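Local coordinates for pyruvate kinase (Pseudomonas aeruginosa, PDB 6QXL), which probably catalyses phosphoryl transfer from phosphoenolpyruvate to ADP in the last step of glycolysis, yielding pyruvate and ATP, at residues 71-76 with 193-198; 378-383 with 455-460. All coordinates share one frame; numbering follows the deposited sequence.

Contact 1: 71-76 with 193-198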
ATOM      1  N   GLY A  71      28.043 -18.684  30.290  1.00 48.22           N
ATOM      2  CA  GLY A  71      27.280 -19.736  29.609  1.00 48.79           C
ATOM      3  C   GLY A  71      28.129 -20.977  29.437  1.00 52.69           C
ATOM      4  O   GLY A  71      29.315 -21.048  29.864  1.00 56.17           O
ATOM      5  N   PRO A  72      27.610 -21.964  28.688  1.00 60.42           N
ATOM      6  CA  PRO A  72      28.338 -23.174  28.334  1.00 62.15           C
ATOM      7  C   PRO A  72      29.248 -22.989  27.079  1.00 59.72           C
ATOM      8  O   PRO A  72      29.065 -23.542  26.002  1.00 61.18           O
ATOM      9  CB  PRO A  72      27.231 -24.129  28.034  1.00 62.90           C
ATOM     10  CG  PRO A  72      26.160 -23.272  27.386  1.00 62.65           C
ATOM     11  CD  PRO A  72      26.238 -22.003  28.187  1.00 58.68           C
ATOM     12  N   LYS A  73      30.050 -21.968  27.176  1.00 62.47           N
ATOM     13  CA  LYS A  73      31.124 -21.772  26.218  1.00 63.40           C
ATOM     14  C   LYS A  73      32.195 -22.829  26.470  1.00 57.50           C
ATOM     15  O   LYS A  73      32.584 -23.107  27.633  1.00 52.25           O
ATOM     16  CB  LYS A  73      31.705 -20.398  26.343  1.00 57.18           C
ATOM     17  CG  LYS A  73      32.560 -20.002  25.164  1.00 61.76           C
ATOM     18  CD  LYS A  73      33.109 -18.571  25.348  1.00 68.67           C
ATOM     19  CE  LYS A  73      33.417 -17.885  24.029  1.00 72.78           C
ATOM     20  NZ  LYS A  73      32.197 -17.513  23.227  1.00 73.58           N
ATOM     21  N   ILE A  74      32.571 -23.509  25.370  1.00 50.77           N
ATOM     22  CA  ILE A  74      33.519 -24.621  25.502  1.00 47.99           C
ATOM     23  C   ILE A  74      34.884 -24.041  25.168  1.00 44.69           C
ATOM     24  O   ILE A  74      35.075 -23.437  24.107  1.00 40.30           O
ATOM     25  CB  ILE A  74      33.183 -25.745  24.523  1.00 50.17           C
ATOM     26  CG1 ILE A  74      31.747 -26.227  24.685  1.00 48.64           C
ATOM     27  CG2 ILE A  74      34.182 -26.849  24.630  1.00 49.46           C
ATOM     28  CD1 ILE A  74      31.245 -26.982  23.468  1.00 51.27           C
ATOM     29  N   ARG A  75      35.853 -24.258  26.060  1.00 44.48           N
ATOM     30  CA  ARG A  75      37.191 -23.717  25.850  1.00 43.13           C
ATOM     31  C   ARG A  75      38.211 -24.846  25.892  1.00 41.30           C
ATOM     32  O   ARG A  75      38.004 -25.897  26.514  1.00 37.44           O
ATOM     33  CB  ARG A  75      37.573 -22.674  26.881  1.00 42.69           C
ATOM     34  CG  ARG A  75      36.461 -21.776  27.354  1.00 49.18           C
ATOM     35  CD  ARG A  75      37.062 -20.611  28.192  1.00 49.18           C
ATOM     36  NE  ARG A  75      36.089 -19.500  28.299  1.00 49.49           N
ATOM     37  CZ  ARG A  75      36.141 -18.328  27.633  1.00 54.58           C
ATOM     38  NH1 ARG A  75      37.131 -18.013  26.810  1.00 55.15           N
ATOM     39  NH2 ARG A  75      35.152 -17.467  27.776  1.00 57.47           N
ATOM     40  N   ILE A  76      39.333 -24.596  25.229  1.00 39.30           N
ATOM     41  CA  ILE A  76      40.501 -25.442  25.380  1.00 37.21           C
ATOM     42  C   ILE A  76      41.219 -25.178  26.704  1.00 39.46           C
ATOM     43  O   ILE A  76      40.941 -24.211  27.389  1.00 44.10           O
ATOM     44  CB  ILE A  76      41.445 -25.335  24.181  1.00 35.62           C
ATOM     45  CG1 ILE A  76      42.139 -23.981  24.151  1.00 33.98           C
ATOM     46  CG2 ILE A  76      40.688 -25.608  22.867  1.00 33.14           C
ATOM     47  CD1 ILE A  76      42.862 -23.684  22.830  1.00 35.86           C
ATOM     48  N   VAL A 193      21.775 -13.914  29.290  1.00 38.43           N
ATOM     49  CA  VAL A 193      21.994 -15.352  29.261  1.00 42.11           C
ATOM     50  C   VAL A 193      22.637 -15.733  27.933  1.00 43.51           C
ATOM     51  O   VAL A 193      22.139 -15.363  26.881  1.00 43.66           O
ATOM     52  CB  VAL A 193      20.664 -16.094  29.431  1.00 41.31           C
ATOM     53  CG1 VAL A 193      20.859 -17.598  29.359  1.00 40.81           C
ATOM     54  CG2 VAL A 193      20.039 -15.703  30.747  1.00 42.36           C
ATOM     55  N   SER A 194      23.733 -16.498  28.001  1.00 47.12           N
ATOM     56  CA  SER A 194      24.425 -16.955  26.797  1.00 42.98           C
ATOM     57  C   SER A 194      23.936 -18.324  26.378  1.00 43.04           C
ATOM     58  O   SER A 194      23.552 -19.158  27.202  1.00 48.21           O
ATOM     59  CB  SER A 194      25.919 -17.000  27.028  1.00 45.47           C
ATOM     60  OG  SER A 194      26.446 -15.723  27.317  1.00 39.65           O
ATOM     61  N   PHE A 195      23.900 -18.508  25.063  1.00 43.75           N
ATOM     62  CA  PHE A 195      23.590 -19.792  24.400  1.00 51.96           C
ATOM     63  C   PHE A 195      22.272 -20.413  24.786  1.00 51.39           C
ATOM     64  O   PHE A 195      22.166 -21.625  24.810  1.00 49.05           O
ATOM     65  CB  PHE A 195      24.748 -20.857  24.629  1.00 58.82           C
ATOM     66  CG  PHE A 195      26.030 -20.544  23.966  1.00 56.19           C
ATOM     67  CD1 PHE A 195      26.258 -20.621  22.615  1.00 53.86           C
ATOM     68  CD2 PHE A 195      27.068 -19.943  24.745  1.00 58.37           C
ATOM     69  CE1 PHE A 195      27.483 -20.180  22.044  1.00 56.94           C
ATOM     70  CE2 PHE A 195      28.282 -19.527  24.197  1.00 55.90           C
ATOM     71  CZ  PHE A 195      28.468 -19.700  22.879  1.00 57.89           C
ATOM     72  N   PRO A 196      21.226 -19.632  25.093  1.00 48.48           N
ATOM     73  CA  PRO A 196      19.948 -20.296  25.319  1.00 47.58           C
ATOM     74  C   PRO A 196      19.389 -20.858  24.030  1.00 45.38           C
ATOM     75  O   PRO A 196      19.622 -20.313  22.952  1.00 52.89           O
ATOM     76  CB  PRO A 196      19.056 -19.165  25.842  1.00 46.31           C
ATOM     77  CG  PRO A 196      19.611 -17.958  25.236  1.00 48.07           C
ATOM     78  CD  PRO A 196      21.074 -18.162  25.128  1.00 48.72           C
ATOM     79  N   ARG A 197      18.657 -21.965  24.129  1.00 46.79           N
ATOM     80  CA  ARG A 197      18.047 -22.625  22.986  1.00 49.97           C
ATOM     81  C   ARG A 197      16.540 -22.467  22.963  1.00 56.33           C
ATOM     82  O   ARG A 197      15.998 -22.471  21.845  1.00 62.02           O
ATOM     83  CB  ARG A 197      18.424 -24.096  22.994  1.00 50.08           C
ATOM     84  CG  ARG A 197      19.923 -24.168  22.499  1.00 57.05           C
ATOM     85  CD  ARG A 197      20.456 -25.586  22.347  1.00 62.94           C
ATOM     86  NE  ARG A 197      21.608 -25.694  21.442  1.00 68.30           N
ATOM     87  CZ  ARG A 197      22.726 -26.438  21.637  1.00 65.67           C
ATOM     88  NH1 ARG A 197      22.900 -27.054  22.790  1.00 62.94           N
ATOM     89  NH2 ARG A 197      23.690 -26.456  20.722  1.00 68.07           N
ATOM     90  N   ASP A 198      15.880 -22.326  24.090  1.00 56.35           N
ATOM     91  CA  ASP A 198      14.421 -22.150  24.064  1.00 62.44           C
ATOM     92  C   ASP A 198      13.960 -21.472  25.327  1.00 61.80           C
ATOM     93  O   ASP A 198      14.741 -21.222  26.223  1.00 59.02           O
ATOM     94  CB  ASP A 198      13.700 -23.507  23.894  1.00 68.99           C
ATOM     95  CG  ASP A 198      14.115 -24.524  24.915  1.00 76.67           C
ATOM     96  OD1 ASP A 198      14.536 -24.198  26.025  1.00 89.12           O
ATOM     97  OD2 ASP A 198      13.966 -25.699  24.573  1.00 84.30           O
TER

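Contact 2: 378-383 with 455-460. With G6P (6-O-phosphono-alpha-D-glucopyranose), chain M.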
ATOM      1  N   LYS A 378       6.168  18.327  21.147  1.00 44.91           N
ATOM      2  CA  LYS A 378       7.611  18.302  21.189  1.00 44.69           C
ATOM      3  C   LYS A 378       8.162  17.306  22.188  1.00 39.39           C
ATOM      4  O   LYS A 378       9.380  17.106  22.231  1.00 40.51           O
ATOM      5  CB  LYS A 378       8.151  19.695  21.525  1.00 52.17           C
ATOM      6  CG  LYS A 378       7.727  20.796  20.562  1.00 58.26           C
ATOM      7  CD  LYS A 378       8.274  20.632  19.150  1.00 60.23           C
ATOM      8  CE  LYS A 378       7.837  21.820  18.316  1.00 68.32           C
ATOM      9  NZ  LYS A 378       7.960  21.521  16.877  1.00 73.28           N
ATOM     10  N   ALA A 379       7.310  16.701  23.001  1.00 35.59           N
ATOM     11  CA  ALA A 379       7.775  15.720  23.970  1.00 38.30           C
ATOM     12  C   ALA A 379       6.636  14.909  24.529  1.00 36.64           C
ATOM     13  O   ALA A 379       5.498  15.317  24.455  1.00 41.30           O
ATOM     14  CB  ALA A 379       8.535  16.400  25.109  1.00 41.32           C
ATOM     15  N   ILE A 380       6.963  13.749  25.077  1.00 36.70           N
ATOM     16  CA  ILE A 380       6.005  12.904  25.753  1.00 36.70           C
ATOM     17  C   ILE A 380       6.452  12.700  27.179  1.00 37.52           C
ATOM     18  O   ILE A 380       7.525  12.171  27.424  1.00 38.18           O
ATOM     19  CB  ILE A 380       5.880  11.541  25.066  1.00 39.25           C
ATOM     20  CG1 ILE A 380       5.385  11.737  23.623  1.00 43.84           C
ATOM     21  CG2 ILE A 380       4.984  10.616  25.888  1.00 37.09           C
ATOM     22  CD1 ILE A 380       5.142  10.470  22.893  1.00 48.67           C
ATOM     23  N   ILE A 381       5.618  13.143  28.125  1.00 44.38           N
ATOM     24  CA  ILE A 381       5.846  12.998  29.555  1.00 42.76           C
ATOM     25  C   ILE A 381       5.108  11.742  29.961  1.00 42.79           C
ATOM     26  O   ILE A 381       3.884  11.727  30.059  1.00 44.56           O
ATOM     27  CB  ILE A 381       5.339  14.232  30.311  1.00 40.80           C
ATOM     28  CG1 ILE A 381       6.191  15.441  29.927  1.00 44.14           C
ATOM     29  CG2 ILE A 381       5.389  14.025  31.823  1.00 41.50           C
ATOM     30  CD1 ILE A 381       5.696  16.750  30.527  1.00 50.22           C
ATOM     31  N   CYS A 382       5.856  10.681  30.203  1.00 44.50           N
ATOM     32  CA  CYS A 382       5.260   9.413  30.567  1.00 46.00           C
ATOM     33  C   CYS A 382       5.560   9.130  32.035  1.00 45.25           C
ATOM     34  O   CYS A 382       6.675   8.756  32.389  1.00 44.27           O
ATOM     35  CB  CYS A 382       5.791   8.317  29.661  1.00 44.46           C
ATOM     36  SG  CYS A 382       5.100   6.717  30.085  1.00 55.58           S
ATOM     37  N   LEU A 383       4.562   9.322  32.890  1.00 46.97           N
ATOM     38  CA  LEU A 383       4.697   8.993  34.299  1.00 46.21           C
ATOM     39  C   LEU A 383       4.608   7.495  34.413  1.00 46.96           C
ATOM     40  O   LEU A 383       3.579   6.916  34.094  1.00 47.07           O
ATOM     41  CB  LEU A 383       3.614   9.654  35.146  1.00 44.02           C
ATOM     42  CG  LEU A 383       3.393  11.148  35.006  1.00 45.96           C
ATOM     43  CD1 LEU A 383       2.490  11.599  36.165  1.00 51.27           C
ATOM     44  CD2 LEU A 383       4.677  11.956  34.955  1.00 44.16           C
ATOM     45  N   TRP A 455       3.555  22.180  22.561  1.00 48.34           N
ATOM     46  CA  TRP A 455       2.606  21.244  23.149  1.00 43.85           C
ATOM     47  C   TRP A 455       3.316  19.997  23.627  1.00 38.91           C
ATOM     48  O   TRP A 455       4.421  19.704  23.219  1.00 38.99           O
ATOM     49  CB  TRP A 455       1.555  20.845  22.114  1.00 44.40           C
ATOM     50  CG  TRP A 455       0.655  21.922  21.704  1.00 39.68           C
ATOM     51  CD1 TRP A 455       0.902  22.898  20.779  1.00 41.60           C
ATOM     52  CD2 TRP A 455      -0.657  22.127  22.178  1.00 39.33           C
ATOM     53  NE1 TRP A 455      -0.196  23.724  20.653  1.00 44.61           N
ATOM     54  CE2 TRP A 455      -1.171  23.273  21.506  1.00 41.75           C
ATOM     55  CE3 TRP A 455      -1.461  21.472  23.117  1.00 41.73           C
ATOM     56  CZ2 TRP A 455      -2.439  23.768  21.748  1.00 37.35           C
ATOM     57  CZ3 TRP A 455      -2.731  21.971  23.366  1.00 41.64           C
ATOM     58  CH2 TRP A 455      -3.213  23.105  22.667  1.00 38.48           C
ATOM     59  N   VAL A 456       2.639  19.231  24.458  1.00 36.17           N
ATOM     60  CA  VAL A 456       3.237  18.076  25.104  1.00 35.48           C
ATOM     61  C   VAL A 456       2.153  17.043  25.365  1.00 33.18           C
ATOM     62  O   VAL A 456       1.000  17.390  25.532  1.00 39.83           O
ATOM     63  CB  VAL A 456       3.956  18.549  26.412  1.00 37.52           C
ATOM     64  CG1 VAL A 456       3.661  17.746  27.675  1.00 39.26           C
ATOM     65  CG2 VAL A 456       5.422  18.561  26.140  1.00 39.59           C
ATOM     66  N   ILE A 457       2.555  15.792  25.450  1.00 29.99           N
ATOM     67  CA  ILE A 457       1.629  14.722  25.819  1.00 33.70           C
ATOM     68  C   ILE A 457       2.006  14.241  27.205  1.00 35.35           C
ATOM     69  O   ILE A 457       3.183  14.024  27.482  1.00 43.39           O
ATOM     70  CB  ILE A 457       1.681  13.529  24.843  1.00 34.42           C
ATOM     71  CG1 ILE A 457       1.070  13.938  23.509  1.00 37.59           C
ATOM     72  CG2 ILE A 457       0.958  12.317  25.414  1.00 31.48           C
ATOM     73  CD1 ILE A 457       1.091  12.852  22.460  1.00 39.42           C
ATOM     74  N   LEU A 458       1.017  14.076  28.073  1.00 33.93           N
ATOM     75  CA  LEU A 458       1.249  13.487  29.369  1.00 32.77           C
ATOM     76  C   LEU A 458       0.413  12.244  29.477  1.00 30.48           C
ATOM     77  O   LEU A 458      -0.767  12.262  29.141  1.00 32.56           O
ATOM     78  CB  LEU A 458       0.892  14.483  30.474  1.00 34.22           C
ATOM     79  CG  LEU A 458       1.360  14.081  31.881  1.00 36.53           C
ATOM     80  CD1 LEU A 458       1.640  15.316  32.697  1.00 41.22           C
ATOM     81  CD2 LEU A 458       0.364  13.201  32.620  1.00 37.19           C
ATOM     82  N   THR A 459       1.015  11.164  29.955  1.00 32.28           N
ATOM     83  CA  THR A 459       0.275   9.934  30.226  1.00 34.66           C
ATOM     84  C   THR A 459       0.441   9.542  31.667  1.00 35.84           C
ATOM     85  O   THR A 459       1.503   9.753  32.260  1.00 38.65           O
ATOM     86  CB  THR A 459       0.743   8.740  29.334  1.00 37.66           C
ATOM     87  OG1 THR A 459       2.083   8.349  29.671  1.00 33.77           O
ATOM     88  CG2 THR A 459       0.677   9.122  27.840  1.00 38.07           C
ATOM     89  N   LYS A 460      -0.605   8.959  32.227  1.00 39.01           N
ATOM     90  CA  LYS A 460      -0.595   8.525  33.612  1.00 42.06           C
ATOM     91  C   LYS A 460      -1.769   7.605  33.853  1.00 43.10           C
ATOM     92  O   LYS A 460      -2.556   7.329  32.941  1.00 46.42           O
ATOM     93  CB  LYS A 460      -0.669   9.728  34.541  1.00 46.68           C
ATOM     94  CG  LYS A 460      -1.979  10.467  34.485  1.00 53.29           C
ATOM     95  CD  LYS A 460      -2.059  11.593  35.517  1.00 60.23           C
ATOM     96  CE  LYS A 460      -3.519  12.066  35.517  1.00 67.17           C
ATOM     97  NZ  LYS A 460      -3.729  13.321  36.263  1.00 73.08           N
TER
HETATM   98  C1  G6P M 501       1.767   6.157  36.432  1.00 66.04           C
HETATM   99  C2  G6P M 501       1.339   6.097  37.885  1.00 67.39           C
HETATM  100  C3  G6P M 501       0.247   5.036  37.881  1.00 64.36           C
HETATM  101  C4  G6P M 501       0.431   3.928  36.861  1.00 56.96           C
HETATM  102  C5  G6P M 501       1.937   3.795  36.703  1.00 57.88           C
HETATM  103  C6  G6P M 501       2.274   2.555  35.894  1.00 63.32           C
HETATM  104  O1  G6P M 501       2.472   7.388  36.364  1.00 69.92           O
HETATM  105  O2  G6P M 501       2.439   5.840  38.796  1.00 59.39           O
HETATM  106  O3  G6P M 501      -0.857   5.794  37.459  1.00 74.37           O
HETATM  107  O4  G6P M 501      -0.274   2.720  37.248  1.00 53.71           O
HETATM  108  O5  G6P M 501       2.488   4.966  36.105  1.00 57.88           O
HETATM  109  O6  G6P M 501       3.465   2.647  35.135  1.00 59.97           O
HETATM  110  P   G6P M 501       4.042   1.328  34.337  1.00 56.21           P
HETATM  111  O1P G6P M 501       5.006   0.633  35.267  1.00 61.83           O
HETATM  112  O2P G6P M 501       4.603   2.265  33.292  1.00 40.07           O
HETATM  113  O3P G6P M 501       2.993   0.236  34.004  1.00 46.90           O
HETATM  114  O   HOH W   1       2.101   6.528  31.848  1.00 41.82           O

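Contact 1: 71-76 with 193-198
Pro72 and Lys73 both come up obliquely to the Phe195 ring, so that the aromatic group meets neither of them squarely by a face or an edge. CE2 of Phe195 is 4.1 Å from Lys73 CB, and CD2 of Phe195 is 4.1 Å from Pro72 CD. The side chains of Pro72 and Phe195 slide past each other in opposite directions, and their nearest atoms are Pro72 CG and Phe195 CB, at 3.9 Å. The setting is the TIM barrel of pyruvate kinase: 193-198 leaves the end of barrel strand 190-193 for helix 199-211, while 71-76 leads from barrel strand 64-68 into the mixed sheet of the neighbouring lobe.

Proline suits the turn, since its ring restricts phi: Pro72 is the centre of an inverse gamma turn, closed by a weak hydrogen bond of 2.9 Å from Lys73 N to Gly71 O. Lys73 lends its aliphatic base to the aromatic ring, then runs extended as far as CE and bends only at chi4 (70°), which sets NZ; the side chain lies about 4 Å from the bound magnesium. Asp250, a ligand of that metal, forms a long, weak ion pair with the lysine, and Glu223, the other protein ligand, takes a weak hydrogen bond from Phe195 N. Ser194 OG is hydrogen-bonded to Leu69 O and Lys221 NZ, while its side chain stands about 5 Å from a bound malonate.

Where the CA atoms of the two segments come nearest, at Gly71 and Ser194, Gly71 has a positive phi (82°) at which a beta carbon would press against the carbonyl oxygen of Gln70 and run into Ser194 CB. Glycine, lacking one, lets Ser194 CB settle 4.0 Å from Gly71 CA.

Contact 2: 378-383 with 455-460
Ile381 and Thr459 bury the most surface where strands 378-383 and 455-460 run side by side, parallel, in the sheet of the C-terminal alpha/beta domain. Both the N-H and the C=O of Ile381 point to strand 455-460, bonding the residues before and after Leu458: Ile381 N donates to Ile457 O (2.7 Å), and Ile381 O accepts from Thr459 N (2.9 Å), both bonds lying nearly along the C=O axis. Further backbone bonds from Ile457 N to Ala379 O and from Leu383 N to Thr459 O extend the ladder.

A beta-branched isoleucine suits the extended backbone, and its two branches serve different neighbours. Chi1 (-66°) sets CG1 anti to the carbonyl carbon, and the extended chi2 then takes Ile381 CD1 to 3.6 Å from Val456 CG1; Ile381 CG2 instead packs 4.0 Å from Leu458 CG. Thr459 projects from the other face of the sheet, beside Cys382. Its beta branch likewise fits the strand, while its hydroxyl gives a water a partner: OG1 of Thr459 is 3.5 Å from Cys382 CA and 2.8 Å from the water's O. The same water O donates to Leu383 O at 2.7 Å. Leu383 ends the strand with an apolar side chain beside Lys460, pointing the same way, and a carbonyl turned to glucose-6-phosphate, although the position of the sugar's O1 is less certain.

Helices cover both faces: 436-446 packs on Ala379 and Ile381, whereas 359-373 and 388-394 cover Ile380 and Thr459. Strand 402-406 flanks 378-383, and antiparallel strand 470-477 borders 455-460.

Overall arrangement
Contact 1 belongs to the barrel domain and contact 2 to the C-terminal alpha/beta domain, on opposite sides of the chain's centre. Their own centres are 42 Å apart and their nearest atoms about 27 Å, so neither touches the other; along the sequence, the first closes before the second opens. Each adjoins a different bound group. Contact 1 borders the magnesium and malonate, with the side chains of Lys73 and Ser194 about 4 Å and 5 Å from them respectively, whereas contact 2 supplies Leu383 to the glucose-6-phosphate pocket. Any influence of the sugar phosphate on the metal site would therefore have to travel through intervening structure.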